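Local coordinates for hydrogenase maturation factor (PDB 3VTH), which probably transfers the carbamoyl group of carbamoyl phosphate, with ATP consumption, to the C-terminal cysteine of HypE during [NiFe]-hydrogenase maturation, at residues Phe30-Lys35 with Ile64-Glu69; Gln10-Asn15 with Lys58-Phe63; Val23-Phe28 with Ser75-Ile80; Thr412-Met415 with Tyr420-Ile423; Pro141-Ile146 with Lys447-Val452. All blocks are in the same frame, centred on the assembly; numbering follows the deposited sequence.

Contact 1: residues Phe30-Lys35 with Ile64-Glu69; sequences FNIAQK and IREIKE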
# COMPACT_ATOMS: atom_id res chain seq x y z
N PHE A 30 7.04 32.49 8.10
CA PHE A 30 7.49 33.54 9.00
C PHE A 30 8.89 34.02 8.60
O PHE A 30 9.15 35.23 8.52
CB PHE A 30 7.51 33.04 10.45
CG PHE A 30 8.02 34.06 11.43
CD1 PHE A 30 9.38 34.16 11.71
CD2 PHE A 30 7.14 34.93 12.08
CE1 PHE A 30 9.87 35.13 12.62
CE2 PHE A 30 7.60 35.90 13.00
CZ PHE A 30 8.97 36.00 13.27
N ASN A 31 9.76 33.06 8.35
CA ASN A 31 11.16 33.38 8.10
C ASN A 31 11.36 34.07 6.75
O ASN A 31 12.11 35.04 6.68
CB ASN A 31 12.05 32.14 8.28
CG ASN A 31 12.18 31.72 9.75
OD1 ASN A 31 11.90 30.57 10.12
ND2 ASN A 31 12.60 32.66 10.60
N ILE A 32 10.67 33.62 5.70
CA ILE A 32 10.81 34.31 4.42
C ILE A 32 10.06 35.66 4.41
O ILE A 32 10.51 36.63 3.78
CB ILE A 32 10.49 33.40 3.20
CG1 ILE A 32 9.06 32.86 3.24
CG2 ILE A 32 11.48 32.20 3.14
CD1 ILE A 32 8.57 32.34 1.89
N ALA A 33 8.97 35.76 5.16
CA ALA A 33 8.28 37.06 5.30
C ALA A 33 9.22 38.10 5.95
O ALA A 33 9.27 39.25 5.52
CB ALA A 33 7.01 36.93 6.10
N GLN A 34 9.96 37.68 6.98
CA GLN A 34 10.94 38.58 7.62
C GLN A 34 12.07 38.94 6.65
O GLN A 34 12.52 40.09 6.60
CB GLN A 34 11.52 37.95 8.89
CG GLN A 34 10.48 37.51 9.90
CD GLN A 34 10.35 38.46 11.08
OE1 GLN A 34 11.29 38.63 11.86
NE2 GLN A 34 9.17 39.04 11.25
N LYS A 35 12.50 37.95 5.87
CA LYS A 35 13.59 38.12 4.91
C LYS A 35 13.25 39.20 3.89
O LYS A 35 14.10 40.00 3.51
CB LYS A 35 13.83 36.80 4.19
CG LYS A 35 15.10 36.75 3.36
CD LYS A 35 15.13 35.45 2.56
CE LYS A 35 16.25 35.45 1.52
NZ LYS A 35 16.09 34.25 0.65
N ILE A 64 6.58 34.96 -2.83
CA ILE A 64 5.77 33.95 -3.52
C ILE A 64 6.66 32.97 -4.29
O ILE A 64 6.44 31.75 -4.26
CB ILE A 64 4.73 34.61 -4.46
CG1 ILE A 64 3.65 35.33 -3.65
CG2 ILE A 64 4.10 33.57 -5.40
CD1 ILE A 64 2.67 36.18 -4.52
N ARG A 65 7.68 33.50 -4.97
CA ARG A 65 8.65 32.71 -5.71
C ARG A 65 9.40 31.72 -4.80
O ARG A 65 9.62 30.58 -5.18
CB ARG A 65 9.64 33.63 -6.42
CG ARG A 65 10.40 33.01 -7.57
CD ARG A 65 11.10 34.11 -8.42
NE ARG A 65 12.08 34.87 -7.63
CZ ARG A 65 12.05 36.19 -7.41
NH1 ARG A 65 11.09 36.96 -7.93
NH2 ARG A 65 13.01 36.74 -6.67
N GLU A 66 9.77 32.17 -3.59
CA GLU A 66 10.41 31.27 -2.62
C GLU A 66 9.50 30.11 -2.23
O GLU A 66 9.95 28.97 -2.16
CB GLU A 66 10.89 32.00 -1.38
CG GLU A 66 12.38 32.36 -1.38
CD GLU A 66 13.25 31.21 -0.90
OE1 GLU A 66 13.16 30.85 0.29
OE2 GLU A 66 14.03 30.66 -1.72
N ILE A 67 8.23 30.41 -1.99
CA ILE A 67 7.27 29.36 -1.67
C ILE A 67 7.16 28.36 -2.83
O ILE A 67 7.24 27.15 -2.60
CB ILE A 67 5.88 29.92 -1.34
CG1 ILE A 67 5.92 30.69 -0.02
CG2 ILE A 67 4.87 28.76 -1.23
CD1 ILE A 67 4.66 31.49 0.28
N LYS A 68 7.02 28.86 -4.05
CA LYS A 68 6.89 28.01 -5.23
C LYS A 68 8.17 27.21 -5.50
O LYS A 68 8.09 26.05 -5.90
CB LYS A 68 6.49 28.83 -6.48
CG LYS A 68 5.12 29.54 -6.35
CD LYS A 68 4.81 30.43 -7.54
CE LYS A 68 3.33 30.76 -7.63
NZ LYS A 68 3.03 31.73 -8.74
N GLU A 69 9.33 27.82 -5.27
CA GLU A 69 10.62 27.22 -5.63
C GLU A 69 11.19 26.25 -4.59
O GLU A 69 11.75 25.21 -4.96
CB GLU A 69 11.66 28.29 -5.94
CG GLU A 69 11.66 28.74 -7.39
CD GLU A 69 12.54 29.95 -7.64
OE1 GLU A 69 13.43 30.25 -6.80
OE2 GLU A 69 12.35 30.61 -8.68

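Contact 2: residues Gln10-Asn15 with Lys58-Phe63; sequences QARQIN and KDIEAF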
# COMPACT_ATOMS: atom_id res chain seq x y z
N GLN A 10 1.53 47.26 -0.78
CA GLN A 10 0.41 46.50 -1.32
C GLN A 10 0.13 45.33 -0.38
O GLN A 10 0.93 45.04 0.51
CB GLN A 10 0.74 45.95 -2.71
CG GLN A 10 0.70 46.98 -3.83
CD GLN A 10 0.52 46.30 -5.18
OE1 GLN A 10 1.49 46.06 -5.90
NE2 GLN A 10 -0.73 45.96 -5.51
N ALA A 11 -1.01 44.68 -0.57
CA ALA A 11 -1.36 43.52 0.25
C ALA A 11 -1.83 42.36 -0.61
O ALA A 11 -2.53 42.55 -1.61
CB ALA A 11 -2.41 43.91 1.28
N ARG A 12 -1.44 41.15 -0.22
CA ARG A 12 -1.90 39.95 -0.90
C ARG A 12 -2.40 38.93 0.11
O ARG A 12 -1.80 38.76 1.16
CB ARG A 12 -0.77 39.32 -1.72
CG ARG A 12 -0.28 40.14 -2.88
CD ARG A 12 -1.34 40.29 -3.95
NE ARG A 12 -0.83 41.04 -5.09
CZ ARG A 12 -0.84 42.37 -5.18
NH1 ARG A 12 -1.34 43.12 -4.20
NH2 ARG A 12 -0.35 42.95 -6.27
N GLN A 13 -3.51 38.27 -0.21
CA GLN A 13 -3.92 37.10 0.56
C GLN A 13 -3.54 35.88 -0.26
O GLN A 13 -3.81 35.83 -1.46
CB GLN A 13 -5.42 37.14 0.82
CG GLN A 13 -5.98 35.88 1.44
CD GLN A 13 -7.48 35.83 1.30
OE1 GLN A 13 -8.16 36.85 1.43
NE2 GLN A 13 -8.02 34.65 1.02
N ILE A 14 -2.90 34.91 0.40
CA ILE A 14 -2.39 33.71 -0.26
C ILE A 14 -2.91 32.46 0.46
O ILE A 14 -2.73 32.31 1.67
CB ILE A 14 -0.83 33.70 -0.32
CG1 ILE A 14 -0.30 34.96 -1.03
CG2 ILE A 14 -0.31 32.42 -1.03
CD1 ILE A 14 1.16 35.31 -0.71
N ASN A 15 -3.57 31.57 -0.27
CA ASN A 15 -4.04 30.30 0.27
C ASN A 15 -3.31 29.17 -0.42
O ASN A 15 -3.20 29.16 -1.66
CB ASN A 15 -5.55 30.14 0.05
CG ASN A 15 -6.35 31.13 0.83
OD1 ASN A 15 -6.69 30.90 2.00
ND2 ASN A 15 -6.63 32.27 0.22
N LYS A 58 7.66 44.07 -5.16
CA LYS A 58 8.83 43.28 -5.49
C LYS A 58 9.15 42.25 -4.39
O LYS A 58 9.54 41.12 -4.68
CB LYS A 58 10.04 44.18 -5.76
CG LYS A 58 9.96 44.93 -7.09
CD LYS A 58 11.21 45.77 -7.37
CE LYS A 58 11.13 46.47 -8.72
NZ LYS A 58 12.39 47.19 -9.11
N ASP A 59 8.96 42.64 -3.14
CA ASP A 59 9.19 41.75 -2.01
C ASP A 59 8.12 40.65 -1.91
O ASP A 59 8.44 39.49 -1.64
CB ASP A 59 9.30 42.54 -0.72
CG ASP A 59 10.60 43.34 -0.64
OD1 ASP A 59 11.63 42.88 -1.17
OD2 ASP A 59 10.57 44.45 -0.05
N ILE A 60 6.86 41.02 -2.17
CA ILE A 60 5.78 40.03 -2.23
C ILE A 60 6.05 38.99 -3.33
O ILE A 60 5.90 37.79 -3.10
CB ILE A 60 4.39 40.68 -2.46
CG1 ILE A 60 3.97 41.52 -1.25
CG2 ILE A 60 3.34 39.59 -2.74
CD1 ILE A 60 2.82 42.49 -1.52
N GLU A 61 6.48 39.46 -4.50
CA GLU A 61 6.78 38.55 -5.60
C GLU A 61 7.91 37.56 -5.27
O GLU A 61 7.81 36.37 -5.58
CB GLU A 61 7.07 39.31 -6.90
CG GLU A 61 5.84 40.00 -7.52
CD GLU A 61 4.69 39.04 -7.90
OE1 GLU A 61 3.61 39.54 -8.28
OE2 GLU A 61 4.85 37.79 -7.84
N ALA A 62 8.98 38.06 -4.67
CA ALA A 62 10.10 37.23 -4.23
C ALA A 62 9.68 36.20 -3.16
O ALA A 62 10.09 35.04 -3.20
CB ALA A 62 11.25 38.11 -3.72
N PHE A 63 8.85 36.64 -2.22
CA PHE A 63 8.25 35.75 -1.21
C PHE A 63 7.44 34.61 -1.86
O PHE A 63 7.61 33.43 -1.52
CB PHE A 63 7.38 36.63 -0.28
CG PHE A 63 6.51 35.88 0.69
CD1 PHE A 63 5.18 35.63 0.39
CD2 PHE A 63 6.99 35.53 1.95
CE1 PHE A 63 4.35 34.98 1.30
CE2 PHE A 63 6.16 34.89 2.87
CZ PHE A 63 4.84 34.61 2.54

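Contact 3: residues Val23-Phe28 with Ser75-Ile80; sequences VGFRPF and SVIDEI. With PO4 (phosphate ion), chain E.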
# COMPACT_ATOMS: atom_id res chain seq x y z
N VAL A 23 4.29 20.40 8.29
CA VAL A 23 5.47 20.33 7.43
C VAL A 23 6.40 21.50 7.75
O VAL A 23 7.40 21.71 7.07
CB VAL A 23 5.08 20.30 5.91
CG1 VAL A 23 4.12 19.14 5.62
CG2 VAL A 23 4.42 21.62 5.45
N GLY A 24 6.09 22.24 8.80
CA GLY A 24 6.84 23.46 9.12
C GLY A 24 6.59 24.59 8.14
O GLY A 24 7.45 25.45 7.92
N PHE A 25 5.38 24.63 7.57
CA PHE A 25 5.02 25.72 6.67
C PHE A 25 4.86 27.07 7.39
O PHE A 25 5.23 28.10 6.84
CB PHE A 25 3.77 25.37 5.87
CG PHE A 25 3.90 25.59 4.39
CD1 PHE A 25 3.46 24.62 3.49
CD2 PHE A 25 4.47 26.77 3.88
CE1 PHE A 25 3.56 24.82 2.10
CE2 PHE A 25 4.58 26.99 2.49
CZ PHE A 25 4.12 26.01 1.60
N ARG A 26 4.32 27.07 8.59
CA ARG A 26 4.18 28.31 9.36
C ARG A 26 5.54 28.94 9.69
O ARG A 26 5.75 30.10 9.34
CB ARG A 26 3.27 28.14 10.58
CG ARG A 26 1.78 28.00 10.19
CD ARG A 26 0.92 27.57 11.35
NE ARG A 26 1.17 26.16 11.72
CZ ARG A 26 0.58 25.53 12.74
NH1 ARG A 26 -0.31 26.17 13.51
NH2 ARG A 26 0.87 24.25 12.98
N PRO A 27 6.48 28.18 10.29
CA PRO A 27 7.80 28.79 10.52
C PRO A 27 8.55 29.19 9.23
O PRO A 27 9.21 30.23 9.22
CB PRO A 27 8.59 27.72 11.29
CG PRO A 27 7.81 26.45 11.14
CD PRO A 27 6.37 26.87 10.98
N PHE A 28 8.44 28.38 8.18
CA PHE A 28 8.99 28.71 6.87
C PHE A 28 8.47 30.08 6.37
O PHE A 28 9.25 30.95 6.00
CB PHE A 28 8.66 27.58 5.87
CG PHE A 28 9.08 27.87 4.45
CD1 PHE A 28 8.14 28.02 3.45
CD2 PHE A 28 10.43 28.00 4.11
CE1 PHE A 28 8.51 28.29 2.12
CE2 PHE A 28 10.82 28.27 2.79
CZ PHE A 28 9.85 28.41 1.80
N SER A 75 5.97 19.00 2.28
CA SER A 75 4.78 19.56 1.65
C SER A 75 4.48 18.85 0.32
O SER A 75 5.39 18.38 -0.37
CB SER A 75 4.88 21.09 1.47
OG SER A 75 5.75 21.44 0.40
N VAL A 76 3.20 18.70 0.01
CA VAL A 76 2.79 18.28 -1.32
C VAL A 76 1.72 19.30 -1.71
O VAL A 76 0.54 19.11 -1.44
CB VAL A 76 2.21 16.84 -1.35
CG1 VAL A 76 1.81 16.44 -2.78
CG2 VAL A 76 3.23 15.82 -0.75
N ILE A 77 2.18 20.39 -2.32
CA ILE A 77 1.32 21.50 -2.71
C ILE A 77 0.58 21.19 -4.00
O ILE A 77 1.20 20.83 -5.00
CB ILE A 77 2.15 22.80 -2.90
CG1 ILE A 77 2.83 23.21 -1.59
CG2 ILE A 77 1.27 23.94 -3.49
CD1 ILE A 77 3.84 24.36 -1.75
N ASP A 78 -0.75 21.31 -3.98
CA ASP A 78 -1.56 21.12 -5.18
C ASP A 78 -2.07 22.44 -5.79
O ASP A 78 -2.38 22.50 -6.96
CB ASP A 78 -2.74 20.18 -4.87
CG ASP A 78 -2.29 18.80 -4.44
OD1 ASP A 78 -1.42 18.21 -5.12
OD2 ASP A 78 -2.81 18.30 -3.42
N GLU A 79 -2.18 23.48 -4.96
CA GLU A 79 -2.68 24.78 -5.44
C GLU A 79 -2.25 25.94 -4.55
O GLU A 79 -2.23 25.82 -3.31
CB GLU A 79 -4.21 24.78 -5.59
CG GLU A 79 -4.82 26.09 -6.16
CD GLU A 79 -6.34 26.07 -6.24
OE1 GLU A 79 -6.91 26.97 -6.89
OE2 GLU A 79 -6.97 25.15 -5.66
N ILE A 80 -1.90 27.05 -5.20
CA ILE A 80 -1.60 28.31 -4.52
C ILE A 80 -2.55 29.36 -5.11
O ILE A 80 -2.58 29.55 -6.32
CB ILE A 80 -0.11 28.75 -4.75
CG1 ILE A 80 0.86 27.76 -4.10
CG2 ILE A 80 0.14 30.17 -4.21
CD1 ILE A 80 2.34 27.97 -4.48
P PO4 E . 3.05 23.44 10.13
O1 PO4 E . 4.07 22.51 10.73
O2 PO4 E . 3.10 23.37 8.63
O3 PO4 E . 1.69 23.01 10.58
O4 PO4 E . 3.34 24.86 10.57

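Contact 4: residues Thr412-Met415 with Tyr420-Ile423; sequences TFCM and YAFI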
# COMPACT_ATOMS: atom_id res chain seq x y z
N THR A 412 -9.13 -1.98 1.05
CA THR A 412 -9.12 -0.57 1.38
C THR A 412 -10.50 -0.04 0.99
O THR A 412 -11.19 -0.64 0.16
CB THR A 412 -8.07 0.22 0.57
OG1 THR A 412 -8.33 0.04 -0.83
CG2 THR A 412 -6.62 -0.24 0.91
N PHE A 413 -10.87 1.10 1.57
CA PHE A 413 -12.02 1.87 1.12
C PHE A 413 -11.51 3.20 0.59
O PHE A 413 -10.35 3.55 0.81
CB PHE A 413 -13.03 2.07 2.27
CG PHE A 413 -12.47 2.79 3.47
CD1 PHE A 413 -12.41 4.18 3.50
CD2 PHE A 413 -12.01 2.07 4.58
CE1 PHE A 413 -11.89 4.86 4.63
CE2 PHE A 413 -11.50 2.74 5.71
CZ PHE A 413 -11.44 4.13 5.74
N CYS A 414 -12.34 3.92 -0.17
CA CYS A 414 -11.93 5.21 -0.74
C CYS A 414 -13.08 6.20 -0.63
O CYS A 414 -14.22 5.83 -0.88
CB CYS A 414 -11.49 5.02 -2.20
SG CYS A 414 -10.94 6.51 -3.05
N MET A 415 -12.78 7.44 -0.22
CA MET A 415 -13.78 8.51 -0.12
C MET A 415 -13.34 9.70 -0.95
O MET A 415 -12.20 10.16 -0.83
CB MET A 415 -13.89 9.04 1.31
CG MET A 415 -14.29 8.04 2.34
SD MET A 415 -14.06 8.74 3.99
CE MET A 415 -14.57 7.27 4.87
N TYR A 420 -9.88 15.22 -4.57
CA TYR A 420 -9.11 14.13 -3.96
C TYR A 420 -9.85 12.81 -3.85
O TYR A 420 -11.05 12.79 -3.57
CB TYR A 420 -8.62 14.52 -2.56
CG TYR A 420 -7.79 15.77 -2.49
CD1 TYR A 420 -6.54 15.84 -3.11
CD2 TYR A 420 -8.22 16.87 -1.75
CE1 TYR A 420 -5.75 16.98 -3.01
CE2 TYR A 420 -7.43 18.04 -1.67
CZ TYR A 420 -6.21 18.06 -2.30
OH TYR A 420 -5.43 19.18 -2.23
N ALA A 421 -9.12 11.72 -4.06
CA ALA A 421 -9.61 10.39 -3.72
C ALA A 421 -8.77 9.96 -2.51
O ALA A 421 -7.58 9.66 -2.65
CB ALA A 421 -9.43 9.43 -4.89
N PHE A 422 -9.37 10.04 -1.34
CA PHE A 422 -8.74 9.62 -0.10
C PHE A 422 -8.91 8.11 0.02
O PHE A 422 -9.91 7.63 0.57
CB PHE A 422 -9.41 10.29 1.09
CG PHE A 422 -9.13 11.77 1.19
CD1 PHE A 422 -7.89 12.22 1.67
CD2 PHE A 422 -10.09 12.71 0.83
CE1 PHE A 422 -7.61 13.60 1.77
CE2 PHE A 422 -9.83 14.08 0.93
CZ PHE A 422 -8.60 14.53 1.40
N ILE A 423 -7.96 7.37 -0.55
CA ILE A 423 -7.96 5.92 -0.39
C ILE A 423 -7.34 5.58 0.98
O ILE A 423 -6.30 6.14 1.39
CB ILE A 423 -7.24 5.21 -1.58
CG1 ILE A 423 -7.39 3.68 -1.46
CG2 ILE A 423 -5.76 5.63 -1.65
CD1 ILE A 423 -6.93 2.87 -2.73

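Contact 5: residues Pro141-Ile146 with Lys447-Val452; sequences PRFSII and KKLFRV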
# COMPACT_ATOMS: atom_id res chain seq x y z
N PRO A 141 6.14 10.96 13.26
CA PRO A 141 4.74 10.60 13.08
C PRO A 141 3.90 11.81 12.73
O PRO A 141 4.19 12.93 13.18
CB PRO A 141 4.33 10.06 14.45
CG PRO A 141 5.32 10.57 15.39
CD PRO A 141 6.60 10.70 14.63
N ARG A 142 2.88 11.58 11.90
CA ARG A 142 1.91 12.60 11.56
C ARG A 142 0.55 11.93 11.67
O ARG A 142 -0.04 11.91 12.74
CB ARG A 142 2.17 13.20 10.16
CG ARG A 142 3.46 14.05 10.03
CD ARG A 142 3.45 15.29 10.96
NE ARG A 142 4.63 16.13 10.69
CZ ARG A 142 5.82 15.99 11.26
NH1 ARG A 142 6.02 15.04 12.17
NH2 ARG A 142 6.82 16.79 10.92
N PHE A 143 0.07 11.35 10.57
CA PHE A 143 -1.21 10.63 10.57
C PHE A 143 -1.46 9.80 11.83
O PHE A 143 -2.51 9.94 12.49
CB PHE A 143 -1.31 9.72 9.34
CG PHE A 143 -2.55 8.87 9.32
CD1 PHE A 143 -2.46 7.49 9.36
CD2 PHE A 143 -3.81 9.47 9.30
CE1 PHE A 143 -3.63 6.70 9.36
CE2 PHE A 143 -4.99 8.69 9.30
CZ PHE A 143 -4.90 7.31 9.32
N SER A 144 -0.49 8.95 12.19
CA SER A 144 -0.67 8.05 13.33
C SER A 144 -1.04 8.75 14.64
O SER A 144 -1.70 8.14 15.47
CB SER A 144 0.59 7.20 13.57
OG SER A 144 1.72 8.04 13.79
N ILE A 145 -0.63 10.01 14.83
CA ILE A 145 -0.91 10.70 16.09
C ILE A 145 -1.87 11.90 15.97
O ILE A 145 -2.10 12.60 16.95
CB ILE A 145 0.38 11.14 16.81
CG1 ILE A 145 1.15 12.18 15.98
CG2 ILE A 145 1.27 9.88 17.14
CD1 ILE A 145 2.26 12.86 16.76
N ILE A 146 -2.45 12.09 14.79
CA ILE A 146 -3.33 13.25 14.54
C ILE A 146 -4.79 12.87 14.83
O ILE A 146 -5.30 11.90 14.28
CB ILE A 146 -3.13 13.81 13.10
CG1 ILE A 146 -1.79 14.55 13.00
CG2 ILE A 146 -4.29 14.77 12.67
CD1 ILE A 146 -1.28 14.79 11.55
N LYS A 447 -14.06 9.72 7.70
CA LYS A 447 -15.17 10.67 7.52
C LYS A 447 -15.04 11.89 8.42
O LYS A 447 -15.31 13.02 8.00
CB LYS A 447 -16.53 10.02 7.75
CG LYS A 447 -16.93 9.01 6.66
CD LYS A 447 -18.39 8.54 6.81
CE LYS A 447 -18.62 7.81 8.09
NZ LYS A 447 -20.05 7.38 8.22
N LYS A 448 -14.66 11.67 9.67
CA LYS A 448 -14.44 12.77 10.60
C LYS A 448 -13.19 13.56 10.24
O LYS A 448 -13.20 14.79 10.20
CB LYS A 448 -14.32 12.25 12.03
CG LYS A 448 -15.59 11.60 12.55
CD LYS A 448 -15.50 11.37 14.07
CE LYS A 448 -16.45 10.24 14.48
NZ LYS A 448 -17.88 10.60 14.21
N LEU A 449 -12.09 12.86 9.98
CA LEU A 449 -10.82 13.53 9.74
C LEU A 449 -10.88 14.43 8.49
O LEU A 449 -10.41 15.58 8.51
CB LEU A 449 -9.68 12.52 9.63
CG LEU A 449 -8.26 13.09 9.57
CD1 LEU A 449 -7.99 14.06 10.73
CD2 LEU A 449 -7.27 11.96 9.57
N PHE A 450 -11.48 13.91 7.42
CA PHE A 450 -11.55 14.65 6.16
C PHE A 450 -12.90 15.32 5.86
O PHE A 450 -13.10 15.85 4.77
CB PHE A 450 -11.08 13.76 5.00
CG PHE A 450 -9.68 13.25 5.19
CD1 PHE A 450 -8.60 14.14 5.22
CD2 PHE A 450 -9.44 11.89 5.37
CE1 PHE A 450 -7.30 13.67 5.41
CE2 PHE A 450 -8.14 11.42 5.57
CZ PHE A 450 -7.07 12.31 5.59
N ARG A 451 -13.80 15.31 6.85
CA ARG A 451 -15.12 15.95 6.74
C ARG A 451 -15.95 15.42 5.56
O ARG A 451 -16.61 16.18 4.86
CB ARG A 451 -14.98 17.48 6.68
CG ARG A 451 -14.66 18.14 8.03
CD ARG A 451 -13.19 18.05 8.40
NE ARG A 451 -12.88 18.96 9.51
CZ ARG A 451 -12.28 18.60 10.65
NH1 ARG A 451 -11.88 17.34 10.84
NH2 ARG A 451 -12.07 19.52 11.59
N VAL A 452 -15.89 14.11 5.35
CA VAL A 452 -16.62 13.47 4.27
C VAL A 452 -17.97 12.95 4.77
O VAL A 452 -18.04 12.19 5.74
CB VAL A 452 -15.82 12.27 3.65
CG1 VAL A 452 -16.58 11.66 2.48
CG2 VAL A 452 -14.40 12.70 3.22

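Contact 1: residues Phe30-Lys35 with Ile64-Glu69
Glu66 OE1 stands where three groups converge: the CG2 methyl of Ile32, Lys35 on the facing helix, and Asn70, whose ND2 makes a weak hydrogen bond to it. The methyl approaches closely, with Ile32 CG2 and Glu66 OE1 3.6 Å apart. Lys35 NZ stays 4.5 Å from Glu66 OE1, too far for a salt bridge, though the opposite charges may still attract weakly. The glutamate chain folds at chi2 (-84°), and this bend brings one carboxylate oxygen, OE1, back to the isoleucine's CG2 while its CB keeps to the inner side of the interface. Lys35, by contrast, is extended and reaches alongside, its long chain suiting a position at the solvent border. Deeper in, the contact is purely apolar. Ile32 holds CG1 between its backbone N and carbonyl carbon (chi1 60°), and from there CD1 meets Ile67 CG1 at 3.7 Å, the two side chains crossing at about a right angle. The same CD1 is 4.0 Å from Glu66 CB. Branched isoleucines suit this buried layer, and Ile32 also leans on Phe63. The segment axes are 10.6 Å apart, and their directions differ by 145°, so the helices run roughly antiparallel. Two such helices, 25-35 and 57-69, packed side by side on one sheet are characteristic of the alpha/beta sandwich of acylphosphatases.

Contact 2: residues Gln10-Asn15 with Lys58-Phe63
Ile14 and Phe63 form the tight inner end of this strand-on-helix contact. The CD1 methyl of Ile14 comes to the edge of the phenyl ring, close to its plane, 3.8 Å from Phe63 CE1, and the two side chains slide past each other in opposite directions. Phe63 carries CG anti to its backbone N (chi1 171°), which extends the ring from the helix over the sheet. Next along the strand, Ile60 spreads two branches: its CG2 meets Arg12 CG at 3.7 Å, while its CD1 rests 3.8 Å from Gln10 O. Isoleucine's two arms let it touch two strand residues at once. The outer end is looser and polar. Arg12 lends only its aliphatic stem to Ile60. A bend at chi2 (-66°) turns the guanidinium back, and Arg12 NH1 donates a 2.9 Å hydrogen bond to Ala11 O, from well above that carbonyl plane. Glu61 OE1 remains 5.6 Å from Arg12 NH2, so opposite charges are near but not joined. Gln10 lies at this same partly exposed margin. Strand 10-17 runs between strands 48-55 and 76-85, bonded to both through backbone groups such as those of Val53 and Val85, and Phe63 continues onto Val29, Ile32 and Ala33 of helix 25-35.

Contact 3: residues Val23-Phe28 with Ser75-Ile80
Val23 and Phe25 pack on Ser75 and Ile77 directly behind the phosphate-binding loop of an acylphosphatase domain, where the loop runs into helix 25-35. Val23 divides its two branches: CG1 rests 3.8 Å from Ser75 N, whereas CG2, set between backbone N and carbonyl carbon, turns to Ser75 CB. Phe25 has a near-eclipsed first torsion (chi1 -130°), which directs the ring toward strand 76-85. There Ile77 CD1 meets the ring at its edge, 3.7 Å from Phe25 CZ, the two side chains crossing at about a right angle. Ser75 fits its place because its CB packs on the apolar pair while OG bonds to Pro72 O. On the loop's phosphate side, backbone amides of Gly22 to Arg26 surround the anion. Gly24, at the N-cap position, has a positive phi (71°), easy for a residue without a side chain, and Gly24 N hydrogen-bonds phosphate O1 at 2.8 Å. Phe25 N and Val23 N both bond to O2. Arg26, the predicted active-site residue, bends at chi3 (-71°) to bring its guanidinium edge to the ion, while NH1 forms a salt bridge with Asp152. The bidentate grip ends in two bonds of equal length, from Arg26 NE to phosphate O4 at 2.8 Å and from Arg26 NH2 to phosphate O3 at 2.8 Å.

Contact 4: residues Thr412-Met415 with Tyr420-Ile423
Met415 and Phe422 form an antiparallel hydrogen-bonded pair, and their reciprocal backbone bonds are the polar core of the contact. Met415 N donates to Phe422 O at 3.0 Å, and Phe422 N returns a 2.9 Å bond to Met415 O. Weaker CA-H...O contacts supplement them beside the neighbouring non-hydrogen-bonded pair: Cys414 CA lies 3.4 Å from Phe422 O, and Ile423 CA sits close to Phe413 O. Phe422 is also the centre of an inverse gamma turn, a local kink in its strand.

Apolar packing occupies the face bearing Cys414 and Ile423. With SG anti to its backbone N (chi1 -180°), Cys414 reaches along the partner strand, and Cys414 SG lies 3.8 Å from Ala421 CB. Alanine's lone methyl gives the sulfur a small apolar partner. This face lies against helix 737-749, whereas Met415 turns to helix 433-449 on the other.

A buried hydroxyl is the remaining polar element: Thr412 OG1, touched by Ile423 CD1 at 3.7 Å, is hydrogen-bonded to Gly735 O and Ser738 OG.

The strands make a beta hairpin in the six-stranded mixed sheet of the first part of the Kae1-like region, which belongs to the actin-like ATPase clan. The side chain of Thr412, in the loop leading into it, is about 11 Å from both the iron and the nucleotide analogue bound beside it.

Contact 5: residues Pro141-Ile146 with Lys447-Val452
Ile146 and Leu449 bring their CA atoms no nearer than 8.9 Å, where a short 3-10 turn at residues 143-145 faces the C-terminal end of helix 433-449. Side chains alone therefore bridge the gap, joining a HypF zinc-finger region to the Kae1-like domain. Leu449 reaches two partners. Its CG is anti to the backbone N (chi1 -172°), which carries both methyls outward: Leu449 CD2 comes to the edge of the Phe143 ring, near its plane and 4.0 Å from Phe143 CE2, and CD1 lies 4.2 Å from Ile146 CG2. A forked leucine is well suited to serve an aromatic edge and a branched aliphatic at once. Behind it, Leu449 CG sits over the centre of its neighbour Phe450's ring. The helix finishes with Val452 N bonded to Lys447 O and a weak bond from Arg451 N to Lys448 O, a pattern that matches a Schellman motif, with Arg451 in the left-handed region. Arg451 reaches back across the interface to Asp148 and Glu100 through salt bridges. On the finger side, Arg142 links the turn to the zinc site: its guanidinium donates to the carbonyl oxygens of the zinc ligands Cys136 and Cys139. In addition, Arg142 NH1 lies 3.0 Å from Pro141 O, a nearly straight bond (164°) whose donor stands above the carbonyl plane.

Overall arrangement
Contacts 1, 2 and 3 belong to a single N-terminal acylphosphatase-like domain. Contacts 1 and 2 share helix 57-69 with centres 9 Å apart, contacts 1 and 3 share helix 25-35 at 11 Å, and contacts 2 and 3 reach neighbouring strands of one sheet. Contact 2 alternates in sequence with contacts 1 and 3, while contact 1 falls between the segments of contact 3; side chains of all three pack together. Contacts 4 and 5 follow, contact 4 falling between the two segments of contact 5; their centres are 13 Å apart, and the rings of Phe422 and Phe450 stack. Contact 5 brings the finger region to the Kae1-like domain. Tyr420 OH probably hydrogen-bonds to Asp78, directly joining contacts 3 and 4.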